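Local coordinates for protein N-Acetyltransferase, PseH (Campylobacter jejuni subsp. jejuni PT14, PDB 4XPL) that binds acetyl coenzyme A and probably uses it to acetylate N-4 of a UDP-linked aminosugar on the path to the pseudaminic acid that decorates flagellin, at residues V65-I75 / A91-L102; L131-T140 / D147-Q155. The protein carries 8 engineered substitutions. All coordinates share one frame; numbering follows the deposited sequence.

Interaction 1: V65-I75 / A91-L102; sequences VFQDEQIIGVI and AKPNLKGVGQIL. With ACO (acetyl coenzyme *a), chain B.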
# COMPACT_ATOMS: atom_id res chain seq x y z
N VAL A 65 -1.33 -0.60 8.83
CA VAL A 65 -2.38 -1.59 9.10
C VAL A 65 -2.11 -2.32 10.42
O VAL A 65 -1.03 -2.86 10.62
CB VAL A 65 -2.50 -2.60 7.97
CG1 VAL A 65 -3.65 -3.64 8.27
CG2 VAL A 65 -2.72 -1.84 6.61
N PHE A 66 -3.13 -2.35 11.27
CA PHE A 66 -3.07 -3.01 12.53
C PHE A 66 -4.01 -4.23 12.57
O PHE A 66 -5.13 -4.21 12.03
CB PHE A 66 -3.49 -2.06 13.66
CG PHE A 66 -2.49 -0.95 13.95
CD1 PHE A 66 -2.39 0.13 13.11
CD2 PHE A 66 -1.72 -0.96 15.10
CE1 PHE A 66 -1.51 1.17 13.39
CE2 PHE A 66 -0.83 0.05 15.37
CZ PHE A 66 -0.73 1.12 14.49
N GLN A 67 -3.55 -5.27 13.25
CA GLN A 67 -4.37 -6.43 13.55
C GLN A 67 -4.29 -6.55 15.07
O GLN A 67 -3.22 -6.77 15.63
CB GLN A 67 -3.81 -7.66 12.84
CG GLN A 67 -4.50 -9.00 13.20
CD GLN A 67 -3.79 -10.21 12.59
OE1 GLN A 67 -2.66 -10.55 12.99
NE2 GLN A 67 -4.46 -10.88 11.65
N ASP A 68 -5.42 -6.29 15.73
CA ASP A 68 -5.54 -6.36 17.18
C ASP A 68 -4.45 -5.56 17.87
O ASP A 68 -3.82 -6.05 18.81
CB ASP A 68 -5.48 -7.83 17.64
N GLU A 69 -4.22 -4.32 17.40
CA GLU A 69 -3.24 -3.41 18.04
C GLU A 69 -1.75 -3.74 17.73
O GLU A 69 -0.85 -3.03 18.18
CB GLU A 69 -3.46 -3.28 19.53
CG GLU A 69 -4.96 -3.15 20.02
CD GLU A 69 -5.68 -1.84 19.64
OE1 GLU A 69 -5.80 -1.52 18.43
OE2 GLU A 69 -6.16 -1.14 20.58
N GLN A 70 -1.51 -4.75 16.90
CA GLN A 70 -0.18 -5.03 16.36
C GLN A 70 -0.06 -4.52 14.92
O GLN A 70 -0.94 -4.80 14.11
CB GLN A 70 0.07 -6.54 16.35
CG GLN A 70 0.35 -7.13 17.71
CD GLN A 70 1.60 -6.56 18.33
OE1 GLN A 70 2.60 -6.37 17.64
NE2 GLN A 70 1.55 -6.26 19.62
N ILE A 71 1.04 -3.83 14.59
CA ILE A 71 1.30 -3.45 13.20
C ILE A 71 1.61 -4.69 12.35
O ILE A 71 2.42 -5.51 12.77
CB ILE A 71 2.48 -2.44 13.09
CG1 ILE A 71 2.10 -1.11 13.73
CG2 ILE A 71 2.88 -2.21 11.64
CD1 ILE A 71 3.30 -0.23 14.13
N ILE A 72 0.94 -4.83 11.18
CA ILE A 72 1.25 -5.93 10.27
C ILE A 72 1.76 -5.54 8.89
O ILE A 72 2.31 -6.37 8.18
CB ILE A 72 0.06 -6.91 10.14
CG1 ILE A 72 -1.21 -6.25 9.61
CG2 ILE A 72 -0.20 -7.57 11.58
CD1 ILE A 72 -2.22 -7.29 9.00
N GLY A 73 1.61 -4.26 8.52
CA GLY A 73 2.15 -3.80 7.25
C GLY A 73 1.65 -2.42 6.91
O GLY A 73 1.01 -1.74 7.75
N VAL A 74 1.97 -2.02 5.69
CA VAL A 74 1.53 -0.74 5.14
C VAL A 74 0.83 -1.01 3.82
O VAL A 74 1.25 -1.89 3.02
CB VAL A 74 2.75 0.19 4.93
CG1 VAL A 74 2.47 1.37 3.92
CG2 VAL A 74 3.28 0.70 6.28
N ILE A 75 -0.21 -0.24 3.56
CA ILE A 75 -0.82 -0.23 2.24
C ILE A 75 -0.91 1.18 1.70
O ILE A 75 -0.88 2.13 2.46
CB ILE A 75 -2.22 -0.91 2.24
CG1 ILE A 75 -3.21 -0.19 3.15
CG2 ILE A 75 -2.09 -2.39 2.63
CD1 ILE A 75 -4.68 -0.70 3.03
N ALA A 91 4.57 -5.90 3.73
CA ALA A 91 4.41 -6.59 5.01
C ALA A 91 5.49 -6.13 5.99
O ALA A 91 6.62 -5.83 5.58
CB ALA A 91 4.46 -8.13 4.84
N LYS A 92 5.15 -6.04 7.26
CA LYS A 92 6.15 -5.85 8.30
C LYS A 92 7.17 -6.97 8.06
O LYS A 92 6.77 -8.12 7.83
CB LYS A 92 5.50 -5.89 9.69
CG LYS A 92 6.43 -5.59 10.88
CD LYS A 92 5.63 -5.41 12.17
CE LYS A 92 6.47 -4.85 13.31
NZ LYS A 92 7.59 -5.77 13.67
N PRO A 93 8.48 -6.65 8.05
CA PRO A 93 9.43 -7.66 7.55
C PRO A 93 9.59 -8.92 8.39
O PRO A 93 10.04 -9.90 7.83
CB PRO A 93 10.79 -6.91 7.51
CG PRO A 93 10.40 -5.45 7.48
CD PRO A 93 9.13 -5.34 8.25
N ASN A 94 9.29 -8.91 9.69
CA ASN A 94 9.39 -10.14 10.49
C ASN A 94 8.17 -11.07 10.37
O ASN A 94 8.19 -12.15 10.95
CB ASN A 94 9.67 -9.87 11.99
CG ASN A 94 8.53 -9.13 12.65
OD1 ASN A 94 7.97 -8.25 12.05
ND2 ASN A 94 8.17 -9.51 13.90
N LEU A 95 7.14 -10.67 9.64
CA LEU A 95 5.88 -11.43 9.55
C LEU A 95 5.68 -12.09 8.20
O LEU A 95 6.11 -11.57 7.17
CB LEU A 95 4.70 -10.50 9.81
CG LEU A 95 4.75 -9.71 11.11
CD1 LEU A 95 3.43 -8.85 11.22
CD2 LEU A 95 4.92 -10.56 12.34
N LYS A 96 4.99 -13.21 8.19
CA LYS A 96 4.76 -13.99 6.98
C LYS A 96 3.28 -14.29 6.95
O LYS A 96 2.65 -14.50 8.00
CB LYS A 96 5.55 -15.30 7.08
CG LYS A 96 5.65 -16.11 5.81
CD LYS A 96 6.65 -17.23 5.96
CE LYS A 96 6.48 -18.29 4.90
NZ LYS A 96 6.68 -17.73 3.52
N GLY A 97 2.72 -14.36 5.77
CA GLY A 97 1.35 -14.77 5.59
C GLY A 97 0.37 -13.62 5.84
O GLY A 97 -0.80 -13.87 6.10
N VAL A 98 0.83 -12.38 5.81
CA VAL A 98 -0.06 -11.23 6.05
C VAL A 98 -0.46 -10.53 4.75
O VAL A 98 -1.30 -9.65 4.76
CB VAL A 98 0.53 -10.19 7.03
CG1 VAL A 98 0.77 -10.82 8.44
CG2 VAL A 98 1.80 -9.58 6.49
N GLY A 99 0.15 -10.92 3.63
CA GLY A 99 -0.21 -10.35 2.33
C GLY A 99 -1.68 -10.40 1.98
O GLY A 99 -2.24 -9.41 1.50
N GLN A 100 -2.33 -11.53 2.25
CA GLN A 100 -3.76 -11.67 1.97
C GLN A 100 -4.61 -10.71 2.79
O GLN A 100 -5.56 -10.13 2.28
CB GLN A 100 -4.24 -13.11 2.16
CG GLN A 100 -5.71 -13.32 1.72
CD GLN A 100 -5.97 -12.94 0.28
OE1 GLN A 100 -5.22 -13.37 -0.61
NE2 GLN A 100 -7.02 -12.15 0.02
N ILE A 101 -4.24 -10.50 4.05
CA ILE A 101 -4.93 -9.54 4.90
C ILE A 101 -4.80 -8.14 4.33
O ILE A 101 -5.78 -7.40 4.21
CB ILE A 101 -4.34 -9.53 6.32
CG1 ILE A 101 -4.58 -10.90 6.95
CG2 ILE A 101 -4.97 -8.38 7.11
CD1 ILE A 101 -4.07 -11.08 8.40
N LEU A 102 -3.58 -7.76 3.96
CA LEU A 102 -3.35 -6.47 3.33
C LEU A 102 -4.12 -6.31 2.03
O LEU A 102 -4.69 -5.23 1.78
CB LEU A 102 -1.86 -6.21 3.10
CG LEU A 102 -0.90 -6.34 4.28
CD1 LEU A 102 0.57 -6.07 3.87
CD2 LEU A 102 -1.35 -5.43 5.44
N1A ACO B . 6.11 -18.49 -7.08
C2A ACO B . 4.79 -18.51 -6.79
N3A ACO B . 4.32 -18.28 -5.55
C4A ACO B . 5.14 -18.01 -4.50
C5A ACO B . 6.59 -17.96 -4.73
C6A ACO B . 7.05 -18.23 -6.12
N6A ACO B . 8.37 -18.23 -6.45
N7A ACO B . 7.16 -17.68 -3.53
C8A ACO B . 6.16 -17.56 -2.61
N9A ACO B . 4.95 -17.75 -3.20
C1B ACO B . 3.59 -17.69 -2.57
C2B ACO B . 3.53 -18.24 -1.15
O2B ACO B . 3.51 -19.67 -1.13
C3B ACO B . 2.24 -17.62 -0.66
O3B ACO B . 1.16 -18.45 -1.10
P3B ACO B . -0.34 -18.38 -0.51
O7A ACO B . -0.84 -16.98 -0.82
O8A ACO B . -1.05 -19.44 -1.32
O9A ACO B . -0.21 -18.71 0.97
C4B ACO B . 2.20 -16.25 -1.34
O4B ACO B . 3.08 -16.34 -2.47
C5B ACO B . 2.63 -15.13 -0.39
O5B ACO B . 3.86 -15.45 0.27
P1A ACO B . 4.19 -15.11 1.82
O1A ACO B . 5.59 -15.53 2.15
O2A ACO B . 3.03 -15.55 2.69
O3A ACO B . 4.36 -13.51 1.82
P2A ACO B . 3.31 -12.50 2.46
O4A ACO B . 1.92 -12.91 2.08
O5A ACO B . 3.65 -12.40 3.94
O6A ACO B . 3.77 -11.09 1.83
CBP ACO B . 4.16 -9.37 0.27
CCP ACO B . 3.70 -10.80 0.43
CDP ACO B . 3.20 -8.45 1.08
CEP ACO B . 4.13 -9.00 -1.22
CAP ACO B . 5.60 -9.30 0.81
OAP ACO B . 6.45 -10.23 0.11
C9P ACO B . 6.19 -7.93 0.70
O9P ACO B . 5.88 -7.04 1.49
N8P ACO B . 7.10 -7.76 -0.27
C7P ACO B . 7.83 -6.51 -0.43
C6P ACO B . 6.91 -5.38 -0.91
C5P ACO B . 6.28 -5.70 -2.24
O5P ACO B . 6.91 -6.31 -3.12
N4P ACO B . 5.04 -5.25 -2.45
C3P ACO B . 4.45 -5.31 -3.80
C2P ACO B . 4.91 -4.09 -4.64
S1P ACO B . 4.17 -2.64 -3.91
C ACO B . 5.37 -1.89 -3.02
O ACO B . 6.50 -2.40 -2.94
CH3 ACO B . 5.01 -0.62 -2.31
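Two flat groups take part, each with its own partner: the I72 carbonyl and the carboxamide of Q67. K92 N comes to I72 O from above the carbonyl plane, 48° out of it, yet its N-H points almost straight at the oxygen at 3.0 Å. V98 CG2 lies near the same oxygen. The Q67 amide touches by its nitrogen, Q67 NE2 resting 3.3 Å from the terminal methyl I101 CD1.

The centre of the contact belongs to I72. Its CG1 sits between the backbone N and the carbonyl carbon (chi1 60°), which carries I72 CD1 across to I101 CG2 at 3.5 Å, the two side chains meeting at about a right angle. The other branch, CG2, meets L95 CD1. Deeper in, L102 drives one methyl, CD2, against V65 CB at 4.0 Å, while its CB rests on I75 CG2. Alongside these, G73 and A91 form an antiparallel non-hydrogen-bonded pair whose CA atoms are 4.2 Å apart, a closeness helped by the bare glycine. The aliphatic part of K92 runs beside I71, CD lying near I71 O, before bending at its end so that NZ reaches N94 OD1.

A91 leaves this pairing with its N-H turned the other way, A91 N donating to ACO O9P at 2.8 Å, and the chain then wraps the pyrophosphate: K96 NZ grips O1A, G97 N gives O5A a bond of 2.8 Å, and the bonds from V98 and G99 are weak. N-H groups at the start of a helix would probably help stabilise the negative charge. The run N94-L95-K96-G97-V98-G99 matches the Q/R-x-x-G-x-G/A signature of GNAT acetyltransferases at its two glycines, with N94 at the Q/R position; in this family the loop between strand and helix cradles the coenzyme pyrophosphate.

Interaction 2: L131-T140 / D147-Q155; sequences LKLYQQNHFT and DFYYVYLKQ. Engineered in segment 147-155: Y150 (natural residue His), V151 (natural residue Ile), Y152 (natural residue Cys). With ACO (acetyl coenzyme *a), chain B.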
# COMPACT_ATOMS: atom_id res chain seq x y z
N LEU A 131 3.05 -11.24 -7.48
CA LEU A 131 2.23 -11.71 -8.60
C LEU A 131 1.25 -12.80 -8.21
O LEU A 131 0.09 -12.72 -8.53
CB LEU A 131 3.10 -12.21 -9.74
CG LEU A 131 3.77 -11.07 -10.49
CD1 LEU A 131 4.97 -11.64 -11.34
CD2 LEU A 131 2.71 -10.35 -11.33
N LYS A 132 1.74 -13.82 -7.52
CA LYS A 132 0.89 -14.91 -7.05
C LYS A 132 -0.27 -14.38 -6.19
O LYS A 132 -1.43 -14.79 -6.32
CB LYS A 132 1.74 -15.87 -6.24
CG LYS A 132 1.02 -17.14 -5.72
CD LYS A 132 0.35 -17.86 -6.88
CE LYS A 132 0.12 -19.32 -6.64
NZ LYS A 132 0.03 -19.99 -7.99
N LEU A 133 0.05 -13.42 -5.32
CA LEU A 133 -0.94 -12.86 -4.41
C LEU A 133 -2.01 -12.13 -5.20
O LEU A 133 -3.19 -12.28 -4.91
CB LEU A 133 -0.23 -11.89 -3.46
CG LEU A 133 -0.97 -11.51 -2.22
CD1 LEU A 133 -1.35 -12.77 -1.43
CD2 LEU A 133 -0.09 -10.54 -1.43
N TYR A 134 -1.59 -11.36 -6.20
CA TYR A 134 -2.52 -10.61 -7.06
C TYR A 134 -3.40 -11.56 -7.87
O TYR A 134 -4.61 -11.37 -7.98
CB TYR A 134 -1.75 -9.66 -7.99
CG TYR A 134 -0.98 -8.55 -7.27
CD1 TYR A 134 -1.09 -8.37 -5.89
CD2 TYR A 134 -0.13 -7.70 -7.97
CE1 TYR A 134 -0.37 -7.39 -5.24
CE2 TYR A 134 0.59 -6.67 -7.29
CZ TYR A 134 0.45 -6.53 -5.94
OH TYR A 134 1.15 -5.55 -5.26
N GLN A 135 -2.79 -12.60 -8.43
CA GLN A 135 -3.52 -13.60 -9.21
C GLN A 135 -4.54 -14.30 -8.31
O GLN A 135 -5.66 -14.58 -8.74
CB GLN A 135 -2.56 -14.64 -9.81
CG GLN A 135 -3.23 -15.87 -10.42
CD GLN A 135 -2.93 -17.14 -9.66
OE1 GLN A 135 -1.87 -17.77 -9.88
NE2 GLN A 135 -3.85 -17.56 -8.77
N GLN A 136 -4.15 -14.60 -7.08
CA GLN A 136 -5.07 -15.26 -6.14
C GLN A 136 -6.27 -14.38 -5.80
O GLN A 136 -7.31 -14.89 -5.40
CB GLN A 136 -4.34 -15.67 -4.86
CG GLN A 136 -3.43 -16.87 -5.05
CD GLN A 136 -2.61 -17.21 -3.83
OE1 GLN A 136 -2.11 -18.33 -3.71
NE2 GLN A 136 -2.45 -16.27 -2.92
N ASN A 137 -6.13 -13.07 -5.93
CA ASN A 137 -7.24 -12.14 -5.68
C ASN A 137 -7.90 -11.62 -6.99
O ASN A 137 -8.56 -10.57 -7.02
CB ASN A 137 -6.74 -10.98 -4.81
CG ASN A 137 -6.51 -11.40 -3.38
OD1 ASN A 137 -7.43 -11.39 -2.57
ND2 ASN A 137 -5.29 -11.87 -3.07
N HIS A 138 -7.77 -12.44 -8.04
CA HIS A 138 -8.44 -12.30 -9.36
C HIS A 138 -7.95 -11.15 -10.22
O HIS A 138 -8.62 -10.76 -11.19
CB HIS A 138 -9.97 -12.29 -9.24
CG HIS A 138 -10.49 -13.33 -8.30
ND1 HIS A 138 -10.01 -14.62 -8.28
CD2 HIS A 138 -11.48 -13.28 -7.38
CE1 HIS A 138 -10.67 -15.32 -7.37
NE2 HIS A 138 -11.57 -14.53 -6.81
N PHE A 139 -6.75 -10.64 -9.92
CA PHE A 139 -6.09 -9.71 -10.80
C PHE A 139 -5.69 -10.37 -12.12
O PHE A 139 -5.43 -11.57 -12.19
CB PHE A 139 -4.86 -9.07 -10.12
CG PHE A 139 -5.21 -8.00 -9.13
CD1 PHE A 139 -5.64 -8.33 -7.85
CD2 PHE A 139 -5.18 -6.66 -9.50
CE1 PHE A 139 -6.00 -7.36 -6.95
CE2 PHE A 139 -5.53 -5.70 -8.60
CZ PHE A 139 -5.92 -6.05 -7.32
N THR A 140 -5.69 -9.58 -13.17
CA THR A 140 -5.30 -10.08 -14.46
C THR A 140 -4.21 -9.15 -15.04
O THR A 140 -4.27 -7.93 -14.89
CB THR A 140 -6.54 -10.33 -15.36
OG1 THR A 140 -7.29 -9.14 -15.54
CG2 THR A 140 -7.49 -11.35 -14.72
N ASP A 147 10.44 -3.92 -17.68
CA ASP A 147 10.61 -4.11 -16.25
C ASP A 147 9.40 -4.73 -15.55
O ASP A 147 9.56 -5.51 -14.59
CB ASP A 147 10.87 -2.76 -15.57
CG ASP A 147 12.06 -2.03 -16.12
OD1 ASP A 147 13.19 -2.58 -16.04
OD2 ASP A 147 11.88 -0.89 -16.60
N PHE A 148 8.19 -4.36 -15.99
CA PHE A 148 6.99 -4.57 -15.17
C PHE A 148 5.92 -5.43 -15.83
O PHE A 148 5.80 -5.48 -17.06
CB PHE A 148 6.38 -3.21 -14.81
CG PHE A 148 7.33 -2.28 -14.09
CD1 PHE A 148 7.72 -2.55 -12.78
CD2 PHE A 148 7.81 -1.13 -14.70
CE1 PHE A 148 8.59 -1.70 -12.09
CE2 PHE A 148 8.68 -0.26 -14.03
CZ PHE A 148 9.08 -0.56 -12.71
N TYR A 149 5.15 -6.12 -15.00
CA TYR A 149 3.81 -6.55 -15.37
C TYR A 149 2.85 -5.55 -14.79
O TYR A 149 3.04 -5.09 -13.66
CB TYR A 149 3.47 -7.94 -14.81
CG TYR A 149 4.26 -9.07 -15.38
CD1 TYR A 149 4.35 -9.27 -16.76
CD2 TYR A 149 4.93 -9.95 -14.55
CE1 TYR A 149 5.09 -10.32 -17.28
CE2 TYR A 149 5.65 -11.00 -15.05
CZ TYR A 149 5.74 -11.18 -16.42
OH TYR A 149 6.48 -12.23 -16.91
N TYR A 150 1.77 -5.29 -15.52
CA TYR A 150 0.73 -4.35 -15.09
C TYR A 150 -0.54 -5.18 -14.88
O TYR A 150 -0.93 -5.94 -15.78
CB TYR A 150 0.49 -3.28 -16.20
CG TYR A 150 1.68 -2.38 -16.43
CD1 TYR A 150 2.70 -2.76 -17.28
CD2 TYR A 150 1.76 -1.13 -15.79
CE1 TYR A 150 3.82 -1.94 -17.48
CE2 TYR A 150 2.86 -0.31 -15.99
CZ TYR A 150 3.89 -0.73 -16.83
OH TYR A 150 4.99 0.09 -17.02
N VAL A 151 -1.17 -5.06 -13.70
CA VAL A 151 -2.36 -5.84 -13.38
C VAL A 151 -3.54 -4.97 -13.01
O VAL A 151 -3.38 -3.80 -12.58
CB VAL A 151 -2.10 -6.89 -12.22
CG1 VAL A 151 -1.03 -7.86 -12.63
CG2 VAL A 151 -1.73 -6.21 -10.93
N TYR A 152 -4.73 -5.52 -13.20
CA TYR A 152 -5.93 -4.82 -12.82
C TYR A 152 -7.00 -5.76 -12.27
O TYR A 152 -7.01 -6.95 -12.57
CB TYR A 152 -6.53 -4.03 -13.99
CG TYR A 152 -7.38 -4.87 -14.92
CD1 TYR A 152 -6.81 -5.64 -15.93
CD2 TYR A 152 -8.77 -4.93 -14.77
CE1 TYR A 152 -7.59 -6.43 -16.77
CE2 TYR A 152 -9.55 -5.72 -15.61
CZ TYR A 152 -8.95 -6.48 -16.59
OH TYR A 152 -9.72 -7.26 -17.42
N LEU A 153 -7.89 -5.17 -11.48
CA LEU A 153 -9.09 -5.80 -10.97
C LEU A 153 -10.23 -4.77 -11.06
O LEU A 153 -10.07 -3.64 -10.57
CB LEU A 153 -8.89 -6.20 -9.51
CG LEU A 153 -10.06 -6.91 -8.82
CD1 LEU A 153 -10.29 -8.30 -9.43
CD2 LEU A 153 -9.85 -7.00 -7.31
N LYS A 154 -11.34 -5.16 -11.70
CA LYS A 154 -12.53 -4.30 -11.83
C LYS A 154 -13.67 -4.83 -10.98
O LYS A 154 -13.89 -6.04 -10.92
CB LYS A 154 -13.05 -4.23 -13.27
CG LYS A 154 -12.27 -3.36 -14.16
CD LYS A 154 -13.13 -2.76 -15.27
CE LYS A 154 -12.26 -2.25 -16.42
NZ LYS A 154 -11.11 -1.42 -15.95
N GLN A 155 -14.40 -3.92 -10.34
CA GLN A 155 -15.52 -4.27 -9.48
C GLN A 155 -16.70 -4.75 -10.31
O GLN A 155 -17.42 -5.68 -9.90
CB GLN A 155 -15.93 -3.04 -8.67
CG GLN A 155 -17.03 -3.29 -7.66
CD GLN A 155 -17.17 -2.16 -6.65
OE1 GLN A 155 -16.83 -1.00 -6.92
NE2 GLN A 155 -17.67 -2.48 -5.47
N1A ACO B . 6.11 -18.49 -7.08
C2A ACO B . 4.79 -18.51 -6.79
N3A ACO B . 4.32 -18.28 -5.55
C4A ACO B . 5.14 -18.01 -4.50
C5A ACO B . 6.59 -17.96 -4.73
C6A ACO B . 7.05 -18.23 -6.12
N6A ACO B . 8.37 -18.23 -6.45
N7A ACO B . 7.16 -17.68 -3.53
C8A ACO B . 6.16 -17.56 -2.61
N9A ACO B . 4.95 -17.75 -3.20
C1B ACO B . 3.59 -17.69 -2.57
C2B ACO B . 3.53 -18.24 -1.15
O2B ACO B . 3.51 -19.67 -1.13
C3B ACO B . 2.24 -17.62 -0.66
O3B ACO B . 1.16 -18.45 -1.10
P3B ACO B . -0.34 -18.38 -0.51
O7A ACO B . -0.84 -16.98 -0.82
O8A ACO B . -1.05 -19.44 -1.32
O9A ACO B . -0.21 -18.71 0.97
C4B ACO B . 2.20 -16.25 -1.34
O4B ACO B . 3.08 -16.34 -2.47
C5B ACO B . 2.63 -15.13 -0.39
O5B ACO B . 3.86 -15.45 0.27
P1A ACO B . 4.19 -15.11 1.82
O1A ACO B . 5.59 -15.53 2.15
O2A ACO B . 3.03 -15.55 2.69
O3A ACO B . 4.36 -13.51 1.82
P2A ACO B . 3.31 -12.50 2.46
O4A ACO B . 1.92 -12.91 2.08
O5A ACO B . 3.65 -12.40 3.94
O6A ACO B . 3.77 -11.09 1.83
CBP ACO B . 4.16 -9.37 0.27
CCP ACO B . 3.70 -10.80 0.43
CDP ACO B . 3.20 -8.45 1.08
CEP ACO B . 4.13 -9.00 -1.22
CAP ACO B . 5.60 -9.30 0.81
OAP ACO B . 6.45 -10.23 0.11
C9P ACO B . 6.19 -7.93 0.70
O9P ACO B . 5.88 -7.04 1.49
N8P ACO B . 7.10 -7.76 -0.27
C7P ACO B . 7.83 -6.51 -0.43
C6P ACO B . 6.91 -5.38 -0.91
C5P ACO B . 6.28 -5.70 -2.24
O5P ACO B . 6.91 -6.31 -3.12
N4P ACO B . 5.04 -5.25 -2.45
C3P ACO B . 4.45 -5.31 -3.80
C2P ACO B . 4.91 -4.09 -4.64
S1P ACO B . 4.17 -2.64 -3.91
C ACO B . 5.37 -1.89 -3.02
O ACO B . 6.50 -2.40 -2.94
CH3 ACO B . 5.01 -0.62 -2.31
O HOH W 1 -9.08 -8.91 -13.16
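An antiparallel pairing of T140 with Y152 starts the C-terminal beta hairpin of the GNAT fold, just after helix 128-136 has ended in a Schellman motif with H138, at positive phi, as its C-prime residue. The pair is a hydrogen-bonded one: T140 N donates to Y152 O and Y152 N to T140 O, both at 3.0 Å.

Behind the pairing, F139 lies flat against L153. The latter's CB stands over one face of the F139 ring, 3.6 Å from the centroid and 16° off the normal, a CH-pi contact. With CG anti to the backbone N (chi1 -178°), L153 also brings CD1 up to H138 O. V151, an engineered residue, touches two aromatic rings with CG2, 3.7 Å from Y134 CD2 and 3.8 Å from F139 CD2. Earlier in the helix, L131 CD1 meets the edge of the Y149 ring close to its plane, 3.6 Å from Y149 CD2.

Beside the pair, on the more solvent-accessible side, T140 OG1 sits tightly against the ring of Y152, another engineered residue. This hydroxyl donates to a water, which in turn donates to H138 O at 2.7 Å and to Y152 O, tying the end of the helix to the strand. N137 is held at both ends: ND2 donates to L133 O, which lies nearly in the N137 amide plane, and OD1 accepts from Q100 NE2. Q136 NE2 donates to ACO O7A, an oxygen of the 3'-phosphate, at 2.7 Å.

Chemically the contact is divided: apolar packing round V151 and F139 forms the buried side, while backbone bonds, the N137 amide and one water serve polar groups where the chain turns from helix to strand. Y152 O accepts from both T140 N and the water, which should restrict its movement.

How the interactions relate
The two contacts share one mixed sheet and the same acetyl coenzyme A, but touch different parts of the ligand, with centres about 20 Å apart. Interaction 1 is the more buried: branched aliphatic side chains seal strands 61-67 and 70-78 against the start of helix 99-114, and the backbone N-H groups of G97, V98 and G99 turn to the pyrophosphate. Interaction 2 is only partly buried, joining helix 128-136 to strand 148-154 with aromatic rings, a cross-strand bond pair and a bridging water, and it reaches the coenzyme through side chains. They meet directly through Q100 and N137, and where L133 packs against G99, bringing the two helices together beside the cofactor.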